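Local coordinates for Atg5 (Kluyveromyces marxianus, PDB 3VQI), which takes part in autophagic vesicle formation and cytoplasm-to-vacuole transport, working as a conjugate with Atg12, at residues 10-15 with 177-182; 43-48 with 243-248; 85-90 with 203-208. All blocks are in the same frame, centred on the assembly; numbering follows the deposited sequence.

Following the chain from the N terminus, 10-15, 43-48 and 85-90 all come first and find their partners later: 10-15 meets 177-182, then 85-90 meets 203-208, and last 43-48 meets 243-248. Contact 1 closes first and ties the end of helix 6-12 to the helical bundle; contact 3 joins the start of helix 89-96 to strand 202-205; contact 2 closes last, on the hairpin 241-250. Contact 3 therefore lies within the loop of contact 2, whereas contact 1 crosses both. Contacts 2 and 3 each connect the UblA and UblB regions. Segment 43-48 is the common neighbour: G14 O lies 2.9 Å from R44 N, and R44 O lies 2.7 Å from G90 N, both probable hydrogen bonds.

Contact 1: 10-15 with 177-182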
ATOM      1  N   ARG A  10      -5.818   7.028 -14.148  1.00 79.11           N
ATOM      2  CA  ARG A  10      -4.882   7.867 -13.407  1.00 75.19           C
ATOM      3  C   ARG A  10      -4.466   7.181 -12.110  1.00 72.01           C
ATOM      4  O   ARG A  10      -3.290   7.198 -11.741  1.00 71.11           O
ATOM      5  CB  ARG A  10      -5.516   9.220 -13.075  1.00 76.57           C
ATOM      6  CG  ARG A  10      -5.642  10.167 -14.245  1.00 79.45           C
ATOM      7  CD  ARG A  10      -7.063  10.672 -14.376  1.00 82.37           C
ATOM      8  NE  ARG A  10      -7.168  11.705 -15.398  1.00 85.26           N
ATOM      9  CZ  ARG A  10      -8.319  12.183 -15.859  1.00 86.73           C
ATOM     10  NH1 ARG A  10      -9.468  11.716 -15.385  1.00 87.88           N
ATOM     11  NH2 ARG A  10      -8.321  13.126 -16.795  1.00 86.89           N
ATOM     12  N   VAL A  11      -5.442   6.593 -11.421  1.00 66.72           N
ATOM     13  CA  VAL A  11      -5.195   5.903 -10.164  1.00 63.12           C
ATOM     14  C   VAL A  11      -4.255   4.713 -10.368  1.00 61.52           C
ATOM     15  O   VAL A  11      -3.229   4.589  -9.696  1.00 59.31           O
ATOM     16  CB  VAL A  11      -6.522   5.429  -9.536  1.00 62.66           C
ATOM     17  CG1 VAL A  11      -6.255   4.556  -8.334  1.00 62.20           C
ATOM     18  CG2 VAL A  11      -7.351   6.636  -9.120  1.00 62.47           C
ATOM     19  N   TRP A  12      -4.604   3.844 -11.311  1.00 58.82           N
ATOM     20  CA  TRP A  12      -3.779   2.679 -11.606  1.00 55.86           C
ATOM     21  C   TRP A  12      -2.347   3.086 -11.939  1.00 55.58           C
ATOM     22  O   TRP A  12      -1.395   2.378 -11.616  1.00 54.99           O
ATOM     23  CB  TRP A  12      -4.377   1.909 -12.774  1.00 51.95           C
ATOM     24  CG  TRP A  12      -3.574   0.743 -13.178  1.00 46.47           C
ATOM     25  CD1 TRP A  12      -2.717   0.661 -14.237  1.00 43.32           C
ATOM     26  CD2 TRP A  12      -3.601  -0.545 -12.578  1.00 44.50           C
ATOM     27  NE1 TRP A  12      -2.215  -0.611 -14.341  1.00 42.50           N
ATOM     28  CE2 TRP A  12      -2.745  -1.375 -13.331  1.00 44.00           C
ATOM     29  CE3 TRP A  12      -4.274  -1.085 -11.472  1.00 45.80           C
ATOM     30  CZ2 TRP A  12      -2.542  -2.721 -13.020  1.00 41.58           C
ATOM     31  CZ3 TRP A  12      -4.073  -2.425 -11.156  1.00 45.44           C
ATOM     32  CH2 TRP A  12      -3.211  -3.228 -11.932  1.00 45.59           C
ATOM     33  N   ASN A  13      -2.202   4.230 -12.593  1.00 56.22           N
ATOM     34  CA  ASN A  13      -0.884   4.733 -12.950  1.00 57.11           C
ATOM     35  C   ASN A  13      -0.355   5.741 -11.933  1.00 56.36           C
ATOM     36  O   ASN A  13       0.645   6.416 -12.187  1.00 56.47           O
ATOM     37  CB  ASN A  13      -0.927   5.365 -14.339  1.00 58.90           C
ATOM     38  CG  ASN A  13      -1.041   4.329 -15.443  1.00 61.12           C
ATOM     39  OD1 ASN A  13      -1.179   4.672 -16.611  1.00 62.41           O
ATOM     40  ND2 ASN A  13      -0.976   3.053 -15.074  1.00 62.35           N
ATOM     41  N   GLY A  14      -1.024   5.832 -10.783  1.00 55.13           N
ATOM     42  CA  GLY A  14      -0.601   6.751  -9.735  1.00 54.87           C
ATOM     43  C   GLY A  14       0.875   6.633  -9.393  1.00 54.32           C
ATOM     44  O   GLY A  14       1.401   5.540  -9.181  1.00 53.04           O
ATOM     45  N   THR A  15       1.546   7.772  -9.320  1.00 53.83           N
ATOM     46  CA  THR A  15       2.966   7.785  -9.038  1.00 54.41           C
ATOM     47  C   THR A  15       3.348   8.707  -7.879  1.00 54.60           C
ATOM     48  O   THR A  15       2.580   9.588  -7.509  1.00 55.78           O
ATOM     49  CB  THR A  15       3.725   8.197 -10.326  1.00 55.11           C
ATOM     50  OG1 THR A  15       4.511   7.094 -10.773  1.00 57.38           O
ATOM     51  CG2 THR A  15       4.628   9.407 -10.096  1.00 56.00           C
ATOM     52  N   LEU A 177       2.327  -6.748 -11.370  1.00 51.55           N
ATOM     53  CA  LEU A 177       3.745  -6.602 -11.676  1.00 49.93           C
ATOM     54  C   LEU A 177       3.921  -6.054 -13.090  1.00 49.40           C
ATOM     55  O   LEU A 177       4.812  -5.250 -13.343  1.00 48.38           O
ATOM     56  CB  LEU A 177       4.457  -7.956 -11.547  1.00 50.29           C
ATOM     57  CG  LEU A 177       4.281  -8.695 -10.214  1.00 52.78           C
ATOM     58  CD1 LEU A 177       4.786 -10.135 -10.326  1.00 52.06           C
ATOM     59  CD2 LEU A 177       5.011  -7.933  -9.113  1.00 52.91           C
ATOM     60  N   SER A 178       3.054  -6.473 -14.006  1.00 50.39           N
ATOM     61  CA  SER A 178       3.148  -6.033 -15.395  1.00 51.73           C
ATOM     62  C   SER A 178       2.377  -4.758 -15.661  1.00 51.74           C
ATOM     63  O   SER A 178       2.532  -4.140 -16.714  1.00 51.75           O
ATOM     64  CB  SER A 178       2.633  -7.117 -16.342  1.00 51.90           C
ATOM     65  OG  SER A 178       1.220  -7.203 -16.294  1.00 55.17           O
ATOM     66  N   ARG A 179       1.541  -4.369 -14.709  1.00 51.57           N
ATOM     67  CA  ARG A 179       0.751  -3.168 -14.871  1.00 52.49           C
ATOM     68  C   ARG A 179      -0.297  -3.351 -15.978  1.00 53.39           C
ATOM     69  O   ARG A 179      -0.681  -2.400 -16.652  1.00 53.46           O
ATOM     70  CB  ARG A 179       1.670  -1.983 -15.175  1.00 54.02           C
ATOM     71  CG  ARG A 179       2.559  -1.575 -14.008  1.00 54.43           C
ATOM     72  CD  ARG A 179       1.737  -0.884 -12.942  1.00 57.92           C
ATOM     73  NE  ARG A 179       1.469  -1.737 -11.787  1.00 59.20           N
ATOM     74  CZ  ARG A 179       0.614  -1.426 -10.815  1.00 60.08           C
ATOM     75  NH1 ARG A 179      -0.062  -0.283 -10.851  1.00 61.11           N
ATOM     76  NH2 ARG A 179       0.440  -2.252  -9.796  1.00 61.39           N
ATOM     77  N   ASN A 180      -0.743  -4.590 -16.173  1.00 53.57           N
ATOM     78  CA  ASN A 180      -1.787  -4.856 -17.152  1.00 52.71           C
ATOM     79  C   ASN A 180      -3.103  -4.671 -16.428  1.00 52.72           C
ATOM     80  O   ASN A 180      -3.590  -5.573 -15.723  1.00 49.82           O
ATOM     81  CB  ASN A 180      -1.741  -6.277 -17.690  1.00 54.07           C
ATOM     82  CG  ASN A 180      -2.767  -6.506 -18.779  1.00 53.48           C
ATOM     83  OD1 ASN A 180      -3.807  -5.851 -18.809  1.00 52.47           O
ATOM     84  ND2 ASN A 180      -2.482  -7.445 -19.678  1.00 55.43           N
ATOM     85  N   ARG A 181      -3.698  -3.503 -16.627  1.00 53.22           N
ATOM     86  CA  ARG A 181      -4.952  -3.155 -15.959  1.00 56.38           C
ATOM     87  C   ARG A 181      -6.195  -3.941 -16.295  1.00 56.80           C
ATOM     88  O   ARG A 181      -6.950  -4.300 -15.406  1.00 56.10           O
ATOM     89  CB  ARG A 181      -5.250  -1.688 -16.166  1.00 55.89           C
ATOM     90  CG  ARG A 181      -5.550  -0.978 -14.891  1.00 60.00           C
ATOM     91  CD  ARG A 181      -6.382   0.243 -15.170  1.00 64.46           C
ATOM     92  NE  ARG A 181      -7.815   0.060 -14.888  1.00 68.94           N
ATOM     93  CZ  ARG A 181      -8.792   0.540 -15.652  1.00 70.62           C
ATOM     94  NH1 ARG A 181      -8.482   1.216 -16.750  1.00 69.16           N
ATOM     95  NH2 ARG A 181     -10.065   0.373 -15.299  1.00 71.29           N
ATOM     96  N   SER A 182      -6.416  -4.179 -17.581  1.00 58.79           N
ATOM     97  CA  SER A 182      -7.581  -4.938 -18.031  1.00 58.47           C
ATOM     98  C   SER A 182      -7.488  -6.340 -17.451  1.00 58.15           C
ATOM     99  O   SER A 182      -8.500  -6.955 -17.095  1.00 58.12           O
ATOM    100  CB  SER A 182      -7.613  -4.995 -19.560  1.00 59.05           C
ATOM    101  OG  SER A 182      -7.612  -3.679 -20.090  1.00 62.52           O
TER
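W12 lies between R179 and R181, and its indole can be followed outward atom by atom. CB starts beside the aliphatic part of R181, 3.5 Å from R181 CD. CG stands anti to the backbone N (chi1 178°), a torsion that carries the ring away from helix 6-12 and in among residues 179-181. Over one face of the ring runs the R181 chain at CG, modelled too close for its distance to be trusted. NE1, at the pyrrole corner, gives a weak hydrogen bond to R179 O (3.3 Å, N-H...O angle 156°). Farther out, CZ2 comes within 3.8 Å of R179 C. Over the opposite face the R179 guanidinium lies nearly flat, its plane 13° from that of the indole, and R179 CZ is 4.3 Å from the centroid of the W12 six-membered ring, a cation-pi stack. Bends at chi2 and chi3 turn the R179 chain back to this position, where NH2 is also bonded to I176 O. F184 meets the indole as well. The arrangement is a tryptophan sandwiched between a guanidinium and the aliphatic chain of R181, where the end of helix 6-12 meets the break between helices 166-178 and 181-189 of the alpha-helical bundle region.

Contact 2: 43-48 with 243-248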
ATOM      1  N   LEU A  43       5.117   3.196  -7.861  1.00 49.80           N
ATOM      2  CA  LEU A  43       3.704   3.163  -8.155  1.00 47.85           C
ATOM      3  C   LEU A  43       2.960   3.248  -6.830  1.00 47.78           C
ATOM      4  O   LEU A  43       3.350   2.613  -5.859  1.00 46.99           O
ATOM      5  CB  LEU A  43       3.361   1.877  -8.888  1.00 46.80           C
ATOM      6  CG  LEU A  43       3.888   1.869 -10.323  1.00 47.17           C
ATOM      7  CD1 LEU A  43       3.753   0.479 -10.912  1.00 44.52           C
ATOM      8  CD2 LEU A  43       3.127   2.897 -11.149  1.00 42.53           C
ATOM      9  N   ARG A  44       1.906   4.058  -6.786  1.00 47.60           N
ATOM     10  CA  ARG A  44       1.125   4.209  -5.572  1.00 48.79           C
ATOM     11  C   ARG A  44       0.527   2.884  -5.149  1.00 49.15           C
ATOM     12  O   ARG A  44       0.519   2.544  -3.973  1.00 48.92           O
ATOM     13  CB  ARG A  44       0.015   5.242  -5.776  1.00 49.39           C
ATOM     14  CG  ARG A  44       0.475   6.669  -5.516  1.00 51.56           C
ATOM     15  CD  ARG A  44      -0.581   7.720  -5.837  1.00 51.31           C
ATOM     16  NE  ARG A  44      -0.375   8.877  -4.977  1.00 55.30           N
ATOM     17  CZ  ARG A  44      -0.803   8.944  -3.718  1.00 54.95           C
ATOM     18  NH1 ARG A  44      -1.478   7.925  -3.191  1.00 54.61           N
ATOM     19  NH2 ARG A  44      -0.505   9.999  -2.974  1.00 52.80           N
ATOM     20  N   ASP A  45       0.032   2.130  -6.116  1.00 51.94           N
ATOM     21  CA  ASP A  45      -0.561   0.849  -5.815  1.00 53.49           C
ATOM     22  C   ASP A  45       0.400  -0.275  -6.126  1.00 53.56           C
ATOM     23  O   ASP A  45       0.209  -1.047  -7.067  1.00 56.54           O
ATOM     24  CB  ASP A  45      -1.864   0.677  -6.586  1.00 56.74           C
ATOM     25  CG  ASP A  45      -3.072   0.753  -5.683  1.00 58.89           C
ATOM     26  OD1 ASP A  45      -3.124  -0.025  -4.710  1.00 59.56           O
ATOM     27  OD2 ASP A  45      -3.965   1.587  -5.939  1.00 61.54           O
ATOM     28  N   ALA A  46       1.440  -0.344  -5.311  1.00 51.67           N
ATOM     29  CA  ALA A  46       2.485  -1.348  -5.407  1.00 49.43           C
ATOM     30  C   ALA A  46       2.958  -1.468  -3.972  1.00 48.91           C
ATOM     31  O   ALA A  46       2.431  -0.793  -3.090  1.00 48.43           O
ATOM     32  CB  ALA A  46       3.611  -0.848  -6.286  1.00 46.63           C
ATOM     33  N   TYR A  47       3.949  -2.313  -3.729  1.00 47.26           N
ATOM     34  CA  TYR A  47       4.464  -2.475  -2.379  1.00 47.15           C
ATOM     35  C   TYR A  47       5.914  -2.013  -2.285  1.00 47.58           C
ATOM     36  O   TYR A  47       6.703  -2.264  -3.204  1.00 45.36           O
ATOM     37  CB  TYR A  47       4.349  -3.937  -1.960  1.00 47.53           C
ATOM     38  CG  TYR A  47       2.940  -4.347  -1.626  1.00 46.58           C
ATOM     39  CD1 TYR A  47       2.341  -3.922  -0.445  1.00 45.37           C
ATOM     40  CD2 TYR A  47       2.210  -5.176  -2.478  1.00 47.78           C
ATOM     41  CE1 TYR A  47       1.051  -4.313  -0.108  1.00 48.47           C
ATOM     42  CE2 TYR A  47       0.911  -5.578  -2.150  1.00 49.70           C
ATOM     43  CZ  TYR A  47       0.340  -5.142  -0.960  1.00 47.52           C
ATOM     44  OH  TYR A  47      -0.922  -5.537  -0.611  1.00 47.62           O
ATOM     45  N   LEU A  48       6.253  -1.331  -1.186  1.00 45.85           N
ATOM     46  CA  LEU A  48       7.619  -0.845  -0.978  1.00 43.80           C
ATOM     47  C   LEU A  48       8.595  -1.966  -1.197  1.00 43.33           C
ATOM     48  O   LEU A  48       9.679  -1.773  -1.759  1.00 43.94           O
ATOM     49  CB  LEU A  48       7.799  -0.306   0.443  1.00 45.17           C
ATOM     50  CG  LEU A  48       7.478   1.176   0.605  1.00 44.06           C
ATOM     51  CD1 LEU A  48       7.613   1.596   2.064  1.00 43.28           C
ATOM     52  CD2 LEU A  48       8.430   1.961  -0.276  1.00 40.60           C
ATOM     53  N   ILE A 243      -8.030  12.034   2.830  1.00 77.92           N
ATOM     54  CA  ILE A 243      -7.036  11.720   1.807  1.00 74.59           C
ATOM     55  C   ILE A 243      -7.199  10.297   1.291  1.00 73.14           C
ATOM     56  O   ILE A 243      -7.031   9.332   2.034  1.00 74.19           O
ATOM     57  CB  ILE A 243      -5.592  11.881   2.307  1.00 74.01           C
ATOM     58  CG1 ILE A 243      -5.311  13.344   2.662  1.00 72.50           C
ATOM     59  CG2 ILE A 243      -4.629  11.436   1.217  1.00 74.10           C
ATOM     60  CD1 ILE A 243      -3.845  13.633   2.966  1.00 69.58           C
ATOM     61  N   ILE A 244      -7.542  10.179   0.012  1.00 70.84           N
ATOM     62  CA  ILE A 244      -7.725   8.885  -0.624  1.00 67.45           C
ATOM     63  C   ILE A 244      -6.938   8.865  -1.919  1.00 66.91           C
ATOM     64  O   ILE A 244      -7.016   9.804  -2.707  1.00 66.87           O
ATOM     65  CB  ILE A 244      -9.187   8.629  -0.962  1.00 66.77           C
ATOM     66  CG1 ILE A 244     -10.019   8.641   0.318  1.00 65.42           C
ATOM     67  CG2 ILE A 244      -9.322   7.301  -1.684  1.00 65.63           C
ATOM     68  CD1 ILE A 244     -11.501   8.477   0.079  1.00 64.56           C
ATOM     69  N   GLN A 245      -6.173   7.798  -2.129  1.00 65.30           N
ATOM     70  CA  GLN A 245      -5.372   7.656  -3.335  1.00 64.34           C
ATOM     71  C   GLN A 245      -4.594   8.917  -3.691  1.00 66.35           C
ATOM     72  O   GLN A 245      -4.348   9.187  -4.867  1.00 66.63           O
ATOM     73  CB  GLN A 245      -6.268   7.249  -4.500  1.00 61.24           C
ATOM     74  CG  GLN A 245      -6.652   5.785  -4.490  1.00 56.61           C
ATOM     75  CD  GLN A 245      -5.460   4.890  -4.764  1.00 55.72           C
ATOM     76  OE1 GLN A 245      -4.377   5.368  -5.117  1.00 55.23           O
ATOM     77  NE2 GLN A 245      -5.654   3.586  -4.616  1.00 54.76           N
ATOM     78  N   GLY A 246      -4.218   9.686  -2.670  1.00 67.93           N
ATOM     79  CA  GLY A 246      -3.448  10.899  -2.886  1.00 69.94           C
ATOM     80  C   GLY A 246      -4.242  12.146  -3.241  1.00 72.87           C
ATOM     81  O   GLY A 246      -3.667  13.175  -3.619  1.00 72.31           O
ATOM     82  N   ILE A 247      -5.562  12.069  -3.122  1.00 74.48           N
ATOM     83  CA  ILE A 247      -6.398  13.214  -3.445  1.00 76.06           C
ATOM     84  C   ILE A 247      -7.374  13.543  -2.320  1.00 77.59           C
ATOM     85  O   ILE A 247      -7.922  12.649  -1.668  1.00 75.40           O
ATOM     86  CB  ILE A 247      -7.170  12.976  -4.771  1.00 76.56           C
ATOM     87  CG1 ILE A 247      -8.002  11.698  -4.679  1.00 76.88           C
ATOM     88  CG2 ILE A 247      -6.186  12.855  -5.935  1.00 75.89           C
ATOM     89  CD1 ILE A 247      -8.515  11.210  -6.018  1.00 77.60           C
ATOM     90  N   ASP A 248      -7.559  14.841  -2.085  1.00 80.07           N
ATOM     91  CA  ASP A 248      -8.465  15.324  -1.048  1.00 81.25           C
ATOM     92  C   ASP A 248      -9.901  15.111  -1.506  1.00 82.08           C
ATOM     93  O   ASP A 248     -10.330  15.697  -2.493  1.00 82.53           O
ATOM     94  CB  ASP A 248      -8.228  16.815  -0.775  1.00 80.97           C
ATOM     95  CG  ASP A 248      -6.824  17.107  -0.259  1.00 81.90           C
ATOM     96  OD1 ASP A 248      -6.386  16.444   0.703  1.00 82.32           O
ATOM     97  OD2 ASP A 248      -6.156  18.010  -0.808  1.00 82.87           O
TER
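Q245 and D45 supply the hydrogen bond of this contact: Q245 NE2 donates to D45 OD2 over 2.9 Å, with an N-H...O angle of 152°. The donor reaches the carboxylate on its syn side but 27° out of the carboxylate plane, and the two side chains cross at about a right angle. A bend at chi2 in Q245 brings its amide to this oxygen. Both groups have further partners, since Q245 NE2 also bonds F262 O and D45 OD1 accepts from I265 N, so the carboxylate is gripped through both oxygens.

The turn that presents Q245 is type I', running from I244 to I247 and linking strands 241-244 and 247-250 into a tight beta hairpin of the UblB region. Its ends are tied by reciprocal backbone bonds, I247 N to I244 O at 2.7 Å and I244 N to I247 O at 3.0 Å.

Packing without a direct bond brings R44 onto the same turn. Its chain, extended from CG to NE, lays one face of the guanidinium against Q245 C and G246 CA, and R44 CZ lies 3.4 Å from G246 CA. G246 has phi 84°, and its backbone angles alone would jam a CB against Q245 O; the approach of R44 is a second reason for glycine, since that CB would fall 2.3 Å from R44 NH2.

The charged end of R44 has its partner outside the two segments: NH2 forms a salt bridge with D94 OD1 of helix 89-96, while D94 OD2 takes a weak hydrogen bond from G246 N. R44 NH1 and G246 N, 3.3 Å apart, are both donors and do not bond each other.

Contact 3: 85-90 with 203-208; sequences WEYPCG and RVWTSN
Y87 and W205 form a T-shaped aromatic pair, with the tyrosine offering its face and the tryptophan its edge. The ring planes stand at 77°, and the centroid of the Y87 ring is 4.9 Å from that of the W205 six-membered ring. It is the benzo end of the indole that does the touching: W205 CZ2 sits over the centre of the tyrosine ring, 3.7 Å above its plane, and the shortest approach is 3.6 Å from W205 CH2 to Y87 CE1. These apolar distances correspond to van der Waals contact. In each residue CG lies beside the backbone N and anti to the carbonyl carbon, and both CB atoms point toward the opposing segment, an orientation that lets the rings meet between the two backbones. The other face of the tyrosine is approached by the CG of its neighbour E86, offset toward the rim.

R203 adds a looser contact. Its chain is extended from CG to NE and carries NH1 to 4.2 Å from Y87 CE2, with the guanidinium plane 82° from the ring plane, so the two groups are not stacked. The guanidinium is held mainly by others: NE bonds Q213 OE1, NH1 the hydroxyl of Y270 and NH2 Q146 OE1, while F268 makes a cation-pi contact. With an alanine in place of Y87 the indole edge would lose the face it meets, which would probably open a gap between W205, R203 and E86.

Around the pair, V211 of strand 211-212 touches both aromatic residues, and helix 89-96 packs alongside through L92 against Y87 and through V91 and L95 against W205. The T-shaped pair thus sits where the loop leading into this UblA-region helix meets strand 202-205, the central strand of the three-stranded UblB-region sheet.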
ATOM      1  N   TRP A  85       5.538  -1.454   5.709  1.00 45.78           N
ATOM      2  CA  TRP A  85       5.437  -1.764   4.295  1.00 47.36           C
ATOM      3  C   TRP A  85       4.416  -2.779   3.750  1.00 46.04           C
ATOM      4  O   TRP A  85       4.358  -2.989   2.539  1.00 45.22           O
ATOM      5  CB  TRP A  85       6.819  -2.088   3.741  1.00 48.69           C
ATOM      6  CG  TRP A  85       7.602  -3.082   4.491  1.00 47.93           C
ATOM      7  CD1 TRP A  85       7.207  -3.819   5.565  1.00 49.70           C
ATOM      8  CD2 TRP A  85       8.955  -3.439   4.227  1.00 49.49           C
ATOM      9  NE1 TRP A  85       8.241  -4.621   5.995  1.00 49.19           N
ATOM     10  CE2 TRP A  85       9.327  -4.405   5.189  1.00 49.22           C
ATOM     11  CE3 TRP A  85       9.895  -3.036   3.265  1.00 48.97           C
ATOM     12  CZ2 TRP A  85      10.598  -4.971   5.218  1.00 49.21           C
ATOM     13  CZ3 TRP A  85      11.159  -3.599   3.294  1.00 50.76           C
ATOM     14  CH2 TRP A  85      11.500  -4.557   4.266  1.00 51.03           C
ATOM     15  N   GLU A  86       3.612  -3.386   4.615  1.00 44.91           N
ATOM     16  CA  GLU A  86       2.590  -4.314   4.151  1.00 47.08           C
ATOM     17  C   GLU A  86       1.373  -3.547   3.612  1.00 48.41           C
ATOM     18  O   GLU A  86       0.340  -4.139   3.301  1.00 50.48           O
ATOM     19  CB  GLU A  86       2.140  -5.281   5.268  1.00 48.10           C
ATOM     20  CG  GLU A  86       1.397  -4.655   6.430  1.00 48.86           C
ATOM     21  CD  GLU A  86       2.321  -4.093   7.501  1.00 51.56           C
ATOM     22  OE1 GLU A  86       1.819  -3.803   8.611  1.00 52.34           O
ATOM     23  OE2 GLU A  86       3.538  -3.939   7.239  1.00 50.78           O
ATOM     24  N   TYR A  87       1.492  -2.226   3.523  1.00 46.48           N
ATOM     25  CA  TYR A  87       0.423  -1.410   2.976  1.00 45.27           C
ATOM     26  C   TYR A  87       0.946  -0.812   1.685  1.00 45.75           C
ATOM     27  O   TYR A  87       2.143  -0.573   1.545  1.00 46.22           O
ATOM     28  CB  TYR A  87       0.029  -0.294   3.945  1.00 44.25           C
ATOM     29  CG  TYR A  87      -0.622  -0.806   5.200  1.00 43.77           C
ATOM     30  CD1 TYR A  87       0.093  -0.895   6.398  1.00 43.95           C
ATOM     31  CD2 TYR A  87      -1.941  -1.259   5.181  1.00 44.33           C
ATOM     32  CE1 TYR A  87      -0.490  -1.427   7.552  1.00 44.65           C
ATOM     33  CE2 TYR A  87      -2.536  -1.797   6.324  1.00 46.64           C
ATOM     34  CZ  TYR A  87      -1.802  -1.877   7.501  1.00 47.16           C
ATOM     35  OH  TYR A  87      -2.385  -2.417   8.616  1.00 51.10           O
ATOM     36  N   PRO A  88       0.063  -0.582   0.706  1.00 46.79           N
ATOM     37  CA  PRO A  88       0.597  -0.002  -0.531  1.00 45.81           C
ATOM     38  C   PRO A  88       1.328   1.319  -0.313  1.00 45.63           C
ATOM     39  O   PRO A  88       1.006   2.071   0.612  1.00 45.21           O
ATOM     40  CB  PRO A  88      -0.642   0.138  -1.424  1.00 46.38           C
ATOM     41  CG  PRO A  88      -1.829  -0.047  -0.468  1.00 47.36           C
ATOM     42  CD  PRO A  88      -1.331  -1.025   0.534  1.00 45.59           C
ATOM     43  N   CYS A  89       2.316   1.578  -1.167  1.00 43.62           N
ATOM     44  CA  CYS A  89       3.119   2.797  -1.121  1.00 44.71           C
ATOM     45  C   CYS A  89       2.270   4.059  -1.026  1.00 44.56           C
ATOM     46  O   CYS A  89       2.447   4.879  -0.135  1.00 44.75           O
ATOM     47  CB  CYS A  89       3.997   2.899  -2.371  1.00 44.80           C
ATOM     48  SG  CYS A  89       5.124   1.508  -2.605  1.00 54.80           S
ATOM     49  N   GLY A  90       1.354   4.214  -1.967  1.00 44.06           N
ATOM     50  CA  GLY A  90       0.510   5.391  -1.972  1.00 46.10           C
ATOM     51  C   GLY A  90      -0.182   5.641  -0.649  1.00 45.84           C
ATOM     52  O   GLY A  90      -0.296   6.787  -0.196  1.00 46.09           O
ATOM     53  N   ARG A 203     -10.663   0.792   5.467  1.00 60.24           N
ATOM     54  CA  ARG A 203      -9.667   0.940   6.515  1.00 56.80           C
ATOM     55  C   ARG A 203      -9.377   2.409   6.673  1.00 55.91           C
ATOM     56  O   ARG A 203      -9.115   3.110   5.693  1.00 54.93           O
ATOM     57  CB  ARG A 203      -8.400   0.162   6.162  1.00 54.57           C
ATOM     58  CG  ARG A 203      -8.553  -1.328   6.398  1.00 50.18           C
ATOM     59  CD  ARG A 203      -7.372  -2.114   5.878  1.00 48.35           C
ATOM     60  NE  ARG A 203      -7.523  -3.531   6.185  1.00 43.98           N
ATOM     61  CZ  ARG A 203      -6.710  -4.478   5.737  1.00 44.93           C
ATOM     62  NH1 ARG A 203      -5.685  -4.161   4.955  1.00 46.29           N
ATOM     63  NH2 ARG A 203      -6.917  -5.739   6.084  1.00 44.17           N
ATOM     64  N   VAL A 204      -9.450   2.878   7.913  1.00 55.58           N
ATOM     65  CA  VAL A 204      -9.215   4.284   8.199  1.00 56.83           C
ATOM     66  C   VAL A 204      -7.979   4.462   9.067  1.00 55.75           C
ATOM     67  O   VAL A 204      -7.740   3.674   9.983  1.00 55.12           O
ATOM     68  CB  VAL A 204     -10.424   4.903   8.933  1.00 57.94           C
ATOM     69  CG1 VAL A 204     -10.260   6.412   9.025  1.00 57.71           C
ATOM     70  CG2 VAL A 204     -11.713   4.540   8.212  1.00 58.50           C
ATOM     71  N   TRP A 205      -7.191   5.491   8.765  1.00 55.19           N
ATOM     72  CA  TRP A 205      -5.985   5.781   9.534  1.00 54.18           C
ATOM     73  C   TRP A 205      -6.268   6.950  10.447  1.00 55.00           C
ATOM     74  O   TRP A 205      -6.838   7.954  10.018  1.00 56.98           O
ATOM     75  CB  TRP A 205      -4.804   6.147   8.631  1.00 52.07           C
ATOM     76  CG  TRP A 205      -4.233   4.998   7.866  1.00 52.86           C
ATOM     77  CD1 TRP A 205      -4.506   4.655   6.571  1.00 52.24           C
ATOM     78  CD2 TRP A 205      -3.275   4.038   8.342  1.00 53.64           C
ATOM     79  NE1 TRP A 205      -3.775   3.549   6.209  1.00 53.02           N
ATOM     80  CE2 TRP A 205      -3.011   3.150   7.272  1.00 53.44           C
ATOM     81  CE3 TRP A 205      -2.616   3.843   9.565  1.00 51.88           C
ATOM     82  CZ2 TRP A 205      -2.109   2.082   7.392  1.00 52.99           C
ATOM     83  CZ3 TRP A 205      -1.722   2.783   9.680  1.00 50.90           C
ATOM     84  CH2 TRP A 205      -1.476   1.917   8.597  1.00 52.25           C
ATOM     85  N   THR A 206      -5.876   6.810  11.710  1.00 54.35           N
ATOM     86  CA  THR A 206      -6.067   7.859  12.702  1.00 52.91           C
ATOM     87  C   THR A 206      -4.937   8.873  12.609  1.00 54.41           C
ATOM     88  O   THR A 206      -4.044   8.752  11.766  1.00 55.43           O
ATOM     89  CB  THR A 206      -6.063   7.285  14.111  1.00 51.16           C
ATOM     90  OG1 THR A 206      -4.819   6.606  14.346  1.00 52.03           O
ATOM     91  CG2 THR A 206      -7.211   6.316  14.281  1.00 51.59           C
ATOM     92  N   SER A 207      -4.974   9.870  13.484  1.00 54.79           N
ATOM     93  CA  SER A 207      -3.943  10.897  13.492  1.00 54.17           C
ATOM     94  C   SER A 207      -2.668  10.332  14.094  1.00 54.41           C
ATOM     95  O   SER A 207      -1.570  10.825  13.809  1.00 54.56           O
ATOM     96  CB  SER A 207      -4.412  12.108  14.291  1.00 54.25           C
ATOM     97  N   ASN A 208      -2.808   9.289  14.918  1.00 53.66           N
ATOM     98  CA  ASN A 208      -1.646   8.681  15.552  1.00 52.08           C
ATOM     99  C   ASN A 208      -1.099   7.455  14.823  1.00 51.24           C
ATOM    100  O   ASN A 208      -0.338   6.666  15.381  1.00 49.22           O
ATOM    101  CB  ASN A 208      -1.936   8.364  17.032  1.00 52.33           C
ATOM    102  CG  ASN A 208      -2.971   7.276  17.222  1.00 52.60           C
ATOM    103  OD1 ASN A 208      -4.119   7.411  16.798  1.00 53.71           O
ATOM    104  ND2 ASN A 208      -2.567   6.186  17.874  1.00 52.16           N
TER